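Local atomic coordinates of toxin coregulated pilin (Vibrio cholerae, PDB entry 3HRV), a protein that forms the major subunit of the toxin-coregulated pilus, a type IV pilus essential for bacterial aggregation and colonization of the host small intestine. Residues M26-Q31 with S73-K78; N34-A39 with F101-G106; K114-S119 with V187-S192. One frame throughout, in Å; residues are numbered along the deposited sequence.

Contact 1: residues M26-Q31 with S73-K78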
ATOM      1  N   MET A  26      -4.656  14.188   2.417  1.00 22.60           N
ATOM      2  CA  MET A  26      -3.300  13.655   2.353  1.00 22.31           C
ATOM      3  C   MET A  26      -2.695  13.522   3.743  1.00 22.90           C
ATOM      4  O   MET A  26      -1.985  12.560   4.033  1.00 21.53           O
ATOM      5  CB  MET A  26      -2.413  14.550   1.484  1.00 23.15           C
ATOM      6  CG  MET A  26      -2.646  14.379  -0.005  1.00 22.54           C
ATOM      7  SD  MET A  26      -2.237  12.715  -0.600  1.00 21.79           S
ATOM      8  CE  MET A  26      -3.097  12.719  -2.161  1.00 22.00           C
ATOM      9  N   THR A  27      -2.978  14.493   4.606  1.00 23.10           N
ATOM     10  CA  THR A  27      -2.469  14.468   5.970  1.00 24.64           C
ATOM     11  C   THR A  27      -3.076  13.282   6.714  1.00 24.04           C
ATOM     12  O   THR A  27      -2.381  12.571   7.443  1.00 24.71           O
ATOM     13  CB  THR A  27      -2.877  15.925   6.666  0.65 24.06           C
ATOM     14  OG1 THR A  27      -4.308  15.993   6.740  0.65 27.31           O
ATOM     15  CG2 THR A  27      -2.356  17.120   5.878  0.65 23.47           C
ATOM     16  N   LYS A  28      -4.374  13.071   6.524  1.00 23.21           N
ATOM     17  CA  LYS A  28      -5.067  11.965   7.174  1.00 22.99           C
ATOM     18  C   LYS A  28      -4.592  10.626   6.617  1.00 22.54           C
ATOM     19  O   LYS A  28      -4.422   9.660   7.359  1.00 21.01           O
ATOM     20  CB  LYS A  28      -6.579  12.093   6.977  1.00 25.01           C
ATOM     21  CG  LYS A  28      -7.350  10.796   7.176  1.00 29.93           C
ATOM     22  CD  LYS A  28      -8.788  11.077   7.591  0.50 32.19           C
ATOM     23  CE  LYS A  28      -8.926  12.448   8.239  0.50 34.23           C
ATOM     24  NZ  LYS A  28      -9.968  12.475   9.301  1.00 37.90           N
ATOM     25  N   ALA A  29      -4.337  10.625   5.230  1.00 21.44           N
ATOM     26  CA  ALA A  29      -3.931   9.349   4.660  1.00 22.34           C
ATOM     27  C   ALA A  29      -2.553   8.959   5.179  1.00 22.21           C
ATOM     28  O   ALA A  29      -2.324   7.810   5.565  1.00 22.54           O
ATOM     29  CB  ALA A  29      -3.912   9.438   3.145  1.00 23.36           C
ATOM     30  N   ALA A  30      -1.690   9.861   5.424  1.00 21.86           N
ATOM     31  CA  ALA A  30      -0.376   9.571   5.983  1.00 23.15           C
ATOM     32  C   ALA A  30      -0.485   9.079   7.424  1.00 23.57           C
ATOM     33  O   ALA A  30       0.175   8.114   7.815  1.00 23.55           O
ATOM     34  CB  ALA A  30       0.506  10.812   5.915  1.00 24.19           C
ATOM     35  N   GLN A  31      -1.325   9.741   8.213  1.00 22.70           N
ATOM     36  CA  GLN A  31      -1.510   9.358   9.605  1.00 23.12           C
ATOM     37  C   GLN A  31      -2.159   7.982   9.699  1.00 22.26           C
ATOM     38  O   GLN A  31      -1.746   7.141  10.498  1.00 22.93           O
ATOM     39  CB  GLN A  31      -2.386  10.383  10.325  1.00 25.27           C
ATOM     40  CG  GLN A  31      -1.791  11.775  10.394  0.50 26.72           C
ATOM     41  CD  GLN A  31      -2.779  12.794  10.926  0.50 27.42           C
ATOM     42  OE1 GLN A  31      -3.909  12.453  11.275  0.50 29.57           O
ATOM     43  NE2 GLN A  31      -2.359  14.051  10.986  0.50 28.65           N
ATOM     44  N   SER A  73      -8.162   3.605  15.559  1.00 23.03           N
ATOM     45  CA  SER A  73      -9.495   4.200  15.615  1.00 24.63           C
ATOM     46  C   SER A  73     -10.223   3.935  14.303  1.00 24.06           C
ATOM     47  O   SER A  73      -9.595   3.641  13.289  1.00 24.60           O
ATOM     48  CB  SER A  73      -9.397   5.707  15.852  1.00 27.10           C
ATOM     49  OG  SER A  73      -9.076   6.386  14.653  1.00 29.07           O
ATOM     50  N   ALA A  74     -11.573   4.203  14.351  1.00 25.88           N
ATOM     51  CA  ALA A  74     -12.403   4.059  13.159  1.00 25.16           C
ATOM     52  C   ALA A  74     -11.911   4.989  12.059  1.00 24.31           C
ATOM     53  O   ALA A  74     -11.817   4.603  10.893  1.00 26.09           O
ATOM     54  CB  ALA A  74     -13.858   4.368  13.493  1.00 26.74           C
ATOM     55  N   ASP A  75     -11.589   6.210  12.441  1.00 26.43           N
ATOM     56  CA  ASP A  75     -11.111   7.206  11.488  1.00 24.45           C
ATOM     57  C   ASP A  75      -9.793   6.772  10.858  1.00 25.51           C
ATOM     58  O   ASP A  75      -9.557   7.012   9.675  1.00 23.36           O
ATOM     59  CB  ASP A  75     -10.933   8.559  12.182  1.00 23.52           C
ATOM     60  CG  ASP A  75     -11.179   9.728  11.250  1.00 23.22           C
ATOM     61  OD1 ASP A  75     -12.188   9.702  10.513  1.00 34.23           O
ATOM     62  OD2 ASP A  75     -10.363  10.674  11.253  1.00 35.70           O
ATOM     63  N   GLU A  76      -8.942   6.116  11.640  1.00 22.29           N
ATOM     64  CA  GLU A  76      -7.634   5.672  11.164  1.00 23.50           C
ATOM     65  C   GLU A  76      -7.621   4.551  10.124  1.00 22.99           C
ATOM     66  O   GLU A  76      -6.626   4.378   9.419  1.00 24.60           O
ATOM     67  CB  GLU A  76      -6.764   5.275  12.362  1.00 25.45           C
ATOM     68  CG  GLU A  76      -6.310   6.466  13.189  1.00 27.47           C
ATOM     69  CD  GLU A  76      -5.616   6.080  14.485  1.00 29.26           C
ATOM     70  OE1 GLU A  76      -5.101   6.990  15.170  1.00 31.19           O
ATOM     71  OE2 GLU A  76      -5.588   4.879  14.827  1.00 27.30           O
ATOM     72  N   ALA A  77      -8.709   3.796  10.016  1.00 20.71           N
ATOM     73  CA  ALA A  77      -8.774   2.705   9.046  1.00 20.51           C
ATOM     74  C   ALA A  77      -9.368   3.174   7.721  1.00 20.47           C
ATOM     75  O   ALA A  77      -9.341   2.458   6.719  1.00 20.44           O
ATOM     76  CB  ALA A  77      -9.606   1.567   9.607  1.00 21.78           C
ATOM     77  N   LYS A  78      -9.901   4.388   7.723  1.00 20.66           N
ATOM     78  CA  LYS A  78     -10.532   4.940   6.536  1.00 21.08           C
ATOM     79  C   LYS A  78      -9.613   5.477   5.453  1.00 20.12           C
ATOM     80  O   LYS A  78      -8.533   6.011   5.717  1.00 20.59           O
ATOM     81  CB  LYS A  78     -11.504   6.052   6.935  1.00 22.37           C
ATOM     82  CG  LYS A  78     -12.697   5.579   7.741  1.00 23.55           C
ATOM     83  CD  LYS A  78     -14.003   5.975   7.070  0.50 25.38           C
ATOM     84  CE  LYS A  78     -15.159   5.940   8.054  0.50 26.33           C
ATOM     85  NZ  LYS A  78     -15.418   7.278   8.652  0.50 27.16           N
TER
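Lys28 of helix 24-44 and Asp75 of the short, weakly bonded helix at about 74-77 meet in a salt bridge. It is the one close contact between residues 26-31 and 73-78. Before it in sequence, Met26 turns to another side of the helix, where its side chain packs on Gln112 and Thr115 of helix 110-120. Lys28 then reaches across. Its first two torsions run extended (chi1 160°), but the chain bends at chi3 and chi4, and this swings the amine round to the acid. Lys28 NZ lies 2.7 Å from Asp75 OD2. It comes to the syn side of that oxygen, 17° out of the carboxylate plane. The bond is to OD2; Asp75 OD1 is farther off, 3.8 Å from Lys28 NZ. The two side chains cross at about a right angle.

Helix 24-44 packs on the antiparallel sheet of this type IV pilin globular domain, and the bridge ties the helix to the short one beside it at the surface. A capping box starts that short helix. Glu76 N donates to Ser73 OG at 3.0 Å, which caps the first turn. In return, Ser73 N donates to Glu76 OE2 at 3.0 Å, from above the carboxylate plane. Asp75 thus sits between the two residues of the box.

The methyl group of Ala29 points away from residues 73-78 and packs on Leu116 and Phe81.

Contact 2: residues N34-A39 with F101-G106; sequences NSVQIA and FAITVG
Phe101 is the first residue of strand segment 101-106 to meet the helix, and it does so at Gln37. Its CG sits between the backbone N and the carbonyl carbon (chi1 71°), and the ring reaches from the strand to the helix backbone. Atom CZ of Phe101 lies 3.8 Å from the main-chain oxygen of Gln37 and 4.0 Å from Gln37 CB. The oxygen approaches the ring obliquely. The ring also packs on Met40 and Thr41 of the same helix, and it meets the ring of Tyr50.

Ile103 is the next residue to touch the helix. Its terminal methyl group, CD1, fits against Val36 and Gln37. Ile103 CD1 lies 3.5 Å from Val36 CG1. It also touches N and CB of Gln37. Ile103 CG1 is a second neighbour of the valine, 4.0 Å from Val36 CG1. The two branched side chains cross obliquely.

This is helix-on-sheet packing in the type IV pilin fold: helix 24-44 lies against the antiparallel sheet. The helix and strand segments run nearly antiparallel, at 159°, with their axes 9.6 Å apart at closest approach. The backbones come nearest at Gln37 and Ile103, whose CA atoms are 7.5 Å apart.

The amide of Gln37 turns back to its own helix. Its chain bends at chi2, and Gln37 NE2 donates to Asn34 OD1 at 3.1 Å, with the donor tilted from the carbonyl plane. Gln37 OE1 accepts from Asn191 ND2 on strand 185-191, so the amide links the helix to a second strand.

Farther along, Val105 returns to the helix side but packs on Leu33, one turn before Val36 and Gln37.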
ATOM      1  N   ASN A  34       0.158   5.106   8.672  1.00 16.78           N
ATOM      2  CA  ASN A  34       1.136   4.861   9.725  1.00 18.69           C
ATOM      3  C   ASN A  34       0.515   4.053  10.859  1.00 17.97           C
ATOM      4  O   ASN A  34       1.072   3.046  11.297  1.00 17.17           O
ATOM      5  CB  ASN A  34       1.674   6.183  10.276  1.00 21.63           C
ATOM      6  CG  ASN A  34       3.097   6.062  10.779  1.00 27.00           C
ATOM      7  OD1 ASN A  34       3.778   5.071  10.511  1.00 28.46           O
ATOM      8  ND2 ASN A  34       3.554   7.069  11.516  1.00 30.06           N
ATOM      9  N   SER A  35      -0.646   4.499  11.329  1.00 16.92           N
ATOM     10  CA  SER A  35      -1.340   3.826  12.419  1.00 17.62           C
ATOM     11  C   SER A  35      -1.660   2.375  12.080  1.00 17.00           C
ATOM     12  O   SER A  35      -1.471   1.477  12.900  1.00 16.44           O
ATOM     13  CB  SER A  35      -2.636   4.568  12.753  0.65 18.06           C
ATOM     14  OG  SER A  35      -2.370   5.871  13.241  0.65 19.95           O
ATOM     15  N   VAL A  36      -2.138   2.150  10.862  1.00 16.86           N
ATOM     16  CA  VAL A  36      -2.498   0.810  10.428  1.00 14.47           C
ATOM     17  C   VAL A  36      -1.291  -0.116  10.257  1.00 14.02           C
ATOM     18  O   VAL A  36      -1.318  -1.253  10.722  1.00 14.45           O
ATOM     19  CB  VAL A  36      -3.310   0.865   9.108  1.00 14.51           C
ATOM     20  CG1 VAL A  36      -3.536  -0.541   8.560  1.00 14.92           C
ATOM     21  CG2 VAL A  36      -4.648   1.551   9.362  1.00 17.88           C
ATOM     22  N   GLN A  37      -0.230   0.368   9.619  1.00 14.21           N
ATOM     23  CA  GLN A  37       0.935  -0.493   9.422  1.00 14.22           C
ATOM     24  C   GLN A  37       1.601  -0.835  10.755  1.00 15.59           C
ATOM     25  O   GLN A  37       2.088  -1.947  10.940  1.00 15.29           O
ATOM     26  CB  GLN A  37       1.933   0.154   8.448  1.00 16.49           C
ATOM     27  CG  GLN A  37       2.580   1.430   8.941  1.00 22.78           C
ATOM     28  CD  GLN A  37       3.909   1.174   9.624  1.00 28.77           C
ATOM     29  OE1 GLN A  37       4.596   0.199   9.322  1.00 30.04           O
ATOM     30  NE2 GLN A  37       4.274   2.050  10.556  1.00 30.46           N
ATOM     31  N   ILE A  38       1.598   0.107  11.694  1.00 15.71           N
ATOM     32  CA  ILE A  38       2.184  -0.139  13.009  1.00 16.30           C
ATOM     33  C   ILE A  38       1.358  -1.206  13.731  1.00 15.62           C
ATOM     34  O   ILE A  38       1.904  -2.130  14.335  1.00 15.37           O
ATOM     35  CB  ILE A  38       2.214   1.156  13.857  1.00 18.07           C
ATOM     36  CG1 ILE A  38       3.250   2.123  13.284  1.00 19.60           C
ATOM     37  CG2 ILE A  38       2.523   0.826  15.314  1.00 20.26           C
ATOM     38  CD1 ILE A  38       3.290   3.469  13.983  1.00 22.63           C
ATOM     39  N   ALA A  39       0.037  -1.084  13.662  1.00 14.74           N
ATOM     40  CA  ALA A  39      -0.831  -2.058  14.308  1.00 14.13           C
ATOM     41  C   ALA A  39      -0.599  -3.447  13.713  1.00 14.74           C
ATOM     42  O   ALA A  39      -0.569  -4.444  14.435  1.00 13.56           O
ATOM     43  CB  ALA A  39      -2.294  -1.653  14.143  1.00 15.43           C
ATOM     44  N   PHE A 101       2.291  -7.900   4.319  1.00 15.59           N
ATOM     45  CA  PHE A 101       0.953  -7.342   4.178  1.00 14.99           C
ATOM     46  C   PHE A 101       1.040  -6.040   3.410  1.00 14.54           C
ATOM     47  O   PHE A 101       2.089  -5.407   3.364  1.00 14.21           O
ATOM     48  CB  PHE A 101       0.315  -7.088   5.553  1.00 14.81           C
ATOM     49  CG  PHE A 101       0.933  -5.947   6.311  1.00 16.04           C
ATOM     50  CD1 PHE A 101       0.411  -4.660   6.205  1.00 17.43           C
ATOM     51  CD2 PHE A 101       2.055  -6.151   7.111  1.00 14.40           C
ATOM     52  CE1 PHE A 101       0.997  -3.596   6.883  1.00 16.95           C
ATOM     53  CE2 PHE A 101       2.650  -5.093   7.795  1.00 16.16           C
ATOM     54  CZ  PHE A 101       2.121  -3.812   7.680  1.00 16.46           C
ATOM     55  N   ALA A 102      -0.069  -5.646   2.799  1.00 15.54           N
ATOM     56  CA  ALA A 102      -0.108  -4.402   2.047  1.00 15.26           C
ATOM     57  C   ALA A 102      -1.419  -3.681   2.328  1.00 14.88           C
ATOM     58  O   ALA A 102      -2.488  -4.293   2.342  1.00 16.08           O
ATOM     59  CB  ALA A 102       0.027  -4.679   0.552  1.00 17.12           C
ATOM     60  N   ILE A 103      -1.322  -2.383   2.577  1.00 14.71           N
ATOM     61  CA  ILE A 103      -2.499  -1.569   2.827  1.00 14.23           C
ATOM     62  C   ILE A 103      -2.841  -0.944   1.485  1.00 14.82           C
ATOM     63  O   ILE A 103      -2.004  -0.278   0.867  1.00 15.79           O
ATOM     64  CB  ILE A 103      -2.207  -0.465   3.852  1.00 13.75           C
ATOM     65  CG1 ILE A 103      -1.631  -1.088   5.124  1.00 14.87           C
ATOM     66  CG2 ILE A 103      -3.489   0.303   4.171  1.00 13.95           C
ATOM     67  CD1 ILE A 103      -1.045  -0.089   6.082  1.00 14.65           C
ATOM     68  N   THR A 104      -4.065  -1.164   1.028  1.00 14.92           N
ATOM     69  CA  THR A 104      -4.474  -0.634  -0.260  1.00 15.72           C
ATOM     70  C   THR A 104      -5.315   0.632  -0.158  1.00 15.77           C
ATOM     71  O   THR A 104      -6.303   0.685   0.571  1.00 16.76           O
ATOM     72  CB  THR A 104      -5.237  -1.697  -1.076  1.00 16.13           C
ATOM     73  OG1 THR A 104      -6.372  -2.161  -0.334  1.00 18.37           O
ATOM     74  CG2 THR A 104      -4.321  -2.884  -1.376  1.00 17.27           C
ATOM     75  N   VAL A 105      -4.892   1.649  -0.900  1.00 14.78           N
ATOM     76  CA  VAL A 105      -5.570   2.935  -0.940  1.00 15.34           C
ATOM     77  C   VAL A 105      -6.014   3.136  -2.381  1.00 15.20           C
ATOM     78  O   VAL A 105      -5.200   3.473  -3.248  1.00 15.11           O
ATOM     79  CB  VAL A 105      -4.615   4.081  -0.537  1.00 14.40           C
ATOM     80  CG1 VAL A 105      -5.384   5.390  -0.422  1.00 15.73           C
ATOM     81  CG2 VAL A 105      -3.934   3.744   0.788  1.00 16.47           C
ATOM     82  N   GLY A 106      -7.303   2.917  -2.627  1.00 15.86           N
ATOM     83  CA  GLY A 106      -7.838   3.054  -3.971  1.00 18.11           C
ATOM     84  C   GLY A 106      -8.661   4.304  -4.215  1.00 18.27           C
ATOM     85  O   GLY A 106      -8.759   5.179  -3.354  1.00 16.63           O
TER

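Contact 3: residues K114-S119 with V187-S192; sequences KTLVTS and VAFGNS
Helix segment 114-119 and strand 187-191 run almost parallel, at 8°, with their axes 10.4 Å apart at closest approach. The touching residues are Leu116 and Val117 on the helix and Val187 and Phe189 on the strand.

Leu116 carries its CG anti to the backbone N (chi1 -178°), which sends the isobutyl group to the end of the Phe189 ring. Its CD2 lies 3.9 Å from Phe189 CE1, and its CG lies 3.9 Å from Phe189 CZ. The two side chains are set obliquely to each other.

Val117 meets the same ring at its edge. Its CA is near the ring plane, 4.3 Å from Phe189 CE2. Its CG2 methyl turns to Val187 and lies 4.0 Å from Val187 CG2, and the two valines also cross at a slant. Val187 CG1 lies over one face of the Phe189 ring, 3.2 Å above the plane and offset toward the rim. Phe124 and Leu33 add further packing around the ring.

In this type IV pilin fold, helix 110-120 thus packs on the antiparallel sheet, as helix 24-44 does.

Every atom that bridges helix and strand here is carbon, and all four residues are buried. The contact therefore implies apolar packing, with no polar group of either segment used across it.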
ATOM      1  N   LYS A 114       0.211  10.348  -7.276  1.00 16.42           N
ATOM      2  CA  LYS A 114       1.574  10.880  -7.261  1.00 17.06           C
ATOM      3  C   LYS A 114       1.906  11.502  -5.911  1.00 16.68           C
ATOM      4  O   LYS A 114       2.964  11.249  -5.335  1.00 17.39           O
ATOM      5  CB  LYS A 114       1.759  11.946  -8.344  1.00 18.45           C
ATOM      6  CG  LYS A 114       1.677  11.439  -9.776  1.00 18.47           C
ATOM      7  CD  LYS A 114       2.024  12.561 -10.752  1.00 18.85           C
ATOM      8  CE  LYS A 114       1.914  12.109 -12.197  1.00 20.58           C
ATOM      9  NZ  LYS A 114       2.397  13.163 -13.136  1.00 22.54           N
ATOM     10  N   THR A 115       0.990  12.317  -5.409  1.00 15.74           N
ATOM     11  CA  THR A 115       1.194  12.997  -4.143  1.00 16.90           C
ATOM     12  C   THR A 115       1.264  12.039  -2.961  1.00 17.32           C
ATOM     13  O   THR A 115       2.128  12.175  -2.096  1.00 16.71           O
ATOM     14  CB  THR A 115       0.077  14.021  -3.911  1.00 15.63           C
ATOM     15  OG1 THR A 115       0.097  14.984  -4.972  1.00 19.38           O
ATOM     16  CG2 THR A 115       0.271  14.735  -2.582  1.00 16.66           C
ATOM     17  N   LEU A 116       0.359  11.069  -2.925  1.00 15.90           N
ATOM     18  CA  LEU A 116       0.341  10.114  -1.826  1.00 16.23           C
ATOM     19  C   LEU A 116       1.597   9.248  -1.802  1.00 17.33           C
ATOM     20  O   LEU A 116       2.229   9.080  -0.761  1.00 16.90           O
ATOM     21  CB  LEU A 116      -0.900   9.224  -1.919  1.00 17.00           C
ATOM     22  CG  LEU A 116      -1.046   8.220  -0.772  1.00 17.95           C
ATOM     23  CD1 LEU A 116      -1.215   8.972   0.541  1.00 17.71           C
ATOM     24  CD2 LEU A 116      -2.240   7.325  -1.027  1.00 19.49           C
ATOM     25  N   VAL A 117       1.959   8.692  -2.952  1.00 16.37           N
ATOM     26  CA  VAL A 117       3.143   7.848  -3.027  1.00 17.85           C
ATOM     27  C   VAL A 117       4.396   8.575  -2.553  1.00 17.48           C
ATOM     28  O   VAL A 117       5.198   8.018  -1.803  1.00 18.64           O
ATOM     29  CB  VAL A 117       3.373   7.343  -4.468  1.00 16.91           C
ATOM     30  CG1 VAL A 117       4.730   6.656  -4.576  1.00 18.36           C
ATOM     31  CG2 VAL A 117       2.271   6.375  -4.854  1.00 18.39           C
ATOM     32  N   THR A 118       4.565   9.822  -2.979  1.00 19.30           N
ATOM     33  CA  THR A 118       5.756  10.572  -2.596  1.00 20.98           C
ATOM     34  C   THR A 118       5.700  11.170  -1.195  1.00 21.63           C
ATOM     35  O   THR A 118       6.723  11.599  -0.663  1.00 24.20           O
ATOM     36  CB  THR A 118       6.062  11.692  -3.619  1.00 22.77           C
ATOM     37  OG1 THR A 118       4.956  12.596  -3.691  1.00 22.59           O
ATOM     38  CG2 THR A 118       6.307  11.099  -5.000  1.00 23.78           C
ATOM     39  N   SER A 119       4.519  11.191  -0.589  1.00 20.97           N
ATOM     40  CA  SER A 119       4.390  11.747   0.751  1.00 23.19           C
ATOM     41  C   SER A 119       4.488  10.693   1.854  1.00 24.88           C
ATOM     42  O   SER A 119       4.880  11.008   2.977  1.00 25.94           O
ATOM     43  CB  SER A 119       3.070  12.512   0.886  1.00 26.30           C
ATOM     44  OG  SER A 119       2.709  12.678   2.243  1.00 31.69           O
ATOM     45  N   VAL A 187      -3.033   2.118  -4.677  1.00 15.79           N
ATOM     46  CA  VAL A 187      -1.642   1.924  -4.317  1.00 16.56           C
ATOM     47  C   VAL A 187      -1.574   0.989  -3.124  1.00 16.44           C
ATOM     48  O   VAL A 187      -2.282   1.168  -2.132  1.00 15.57           O
ATOM     49  CB  VAL A 187      -0.951   3.251  -3.954  1.00 16.77           C
ATOM     50  CG1 VAL A 187       0.511   2.996  -3.608  1.00 16.08           C
ATOM     51  CG2 VAL A 187      -1.056   4.226  -5.120  1.00 17.02           C
ATOM     52  N   ALA A 188      -0.734  -0.031  -3.241  1.00 14.68           N
ATOM     53  CA  ALA A 188      -0.555  -0.994  -2.169  1.00 15.81           C
ATOM     54  C   ALA A 188       0.754  -0.666  -1.467  1.00 15.66           C
ATOM     55  O   ALA A 188       1.822  -0.715  -2.079  1.00 16.79           O
ATOM     56  CB  ALA A 188      -0.507  -2.406  -2.737  1.00 16.76           C
ATOM     57  N   PHE A 189       0.663  -0.299  -0.193  1.00 15.10           N
ATOM     58  CA  PHE A 189       1.838   0.025   0.603  1.00 14.55           C
ATOM     59  C   PHE A 189       2.103  -1.189   1.474  1.00 14.64           C
ATOM     60  O   PHE A 189       1.302  -1.528   2.347  1.00 16.57           O
ATOM     61  CB  PHE A 189       1.571   1.265   1.461  1.00 14.08           C
ATOM     62  CG  PHE A 189       1.335   2.513   0.656  1.00 16.43           C
ATOM     63  CD1 PHE A 189       0.044   2.899   0.303  1.00 16.60           C
ATOM     64  CD2 PHE A 189       2.407   3.288   0.228  1.00 17.26           C
ATOM     65  CE1 PHE A 189      -0.175   4.044  -0.465  1.00 18.57           C
ATOM     66  CE2 PHE A 189       2.203   4.434  -0.542  1.00 19.80           C
ATOM     67  CZ  PHE A 189       0.907   4.811  -0.888  1.00 17.93           C
ATOM     68  N   GLY A 190       3.222  -1.857   1.228  1.00 14.50           N
ATOM     69  CA  GLY A 190       3.505  -3.058   1.985  1.00 15.95           C
ATOM     70  C   GLY A 190       4.671  -3.030   2.942  1.00 14.32           C
ATOM     71  O   GLY A 190       5.618  -2.253   2.793  1.00 14.90           O
ATOM     72  N   ASN A 191       4.579  -3.895   3.942  1.00 14.11           N
ATOM     73  CA  ASN A 191       5.626  -4.039   4.937  1.00 15.54           C
ATOM     74  C   ASN A 191       5.627  -5.500   5.373  1.00 16.01           C
ATOM     75  O   ASN A 191       4.744  -6.273   4.987  1.00 15.88           O
ATOM     76  CB  ASN A 191       5.370  -3.128   6.138  1.00 17.33           C
ATOM     77  CG  ASN A 191       6.654  -2.711   6.825  1.00 18.95           C
ATOM     78  OD1 ASN A 191       7.698  -3.329   6.632  1.00 18.55           O
ATOM     79  ND2 ASN A 191       6.581  -1.661   7.636  1.00 21.13           N
ATOM     80  N   SER A 192       6.616  -5.871   6.176  1.00 16.92           N
ATOM     81  CA  SER A 192       6.754  -7.238   6.657  1.00 17.87           C
ATOM     82  C   SER A 192       7.418  -7.224   8.028  1.00 18.31           C
ATOM     83  O   SER A 192       6.899  -7.896   8.939  1.00 19.72           O
ATOM     84  CB  SER A 192       7.598  -8.046   5.667  1.00 19.38           C
ATOM     85  OG  SER A 192       7.775  -9.386   6.090  1.00 19.34           O
ATOM     86  OXT SER A 192       8.457  -6.546   8.162  1.00 20.29           O
TER

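In the fold
Contact 1 lies at the surface, while contacts 2 and 3 are buried near the centre of the chain. Contacts 1 and 2 share helix 24-44. The helix uses a charged side chain where it meets a short helix at the surface, and mainly carbon atoms where it meets the sheet. Contact 3 sets helix 110-120 on the same sheet. Its strand 185-191 pairs with strand 100-108 of contact 2 through backbone bonds such as Ile103 N to Phe189 O. Helices 24-44 and 110-120 touch each other and share the sheet. Leu116 further packs on Val105, which joins contacts 2 and 3 in one apolar core.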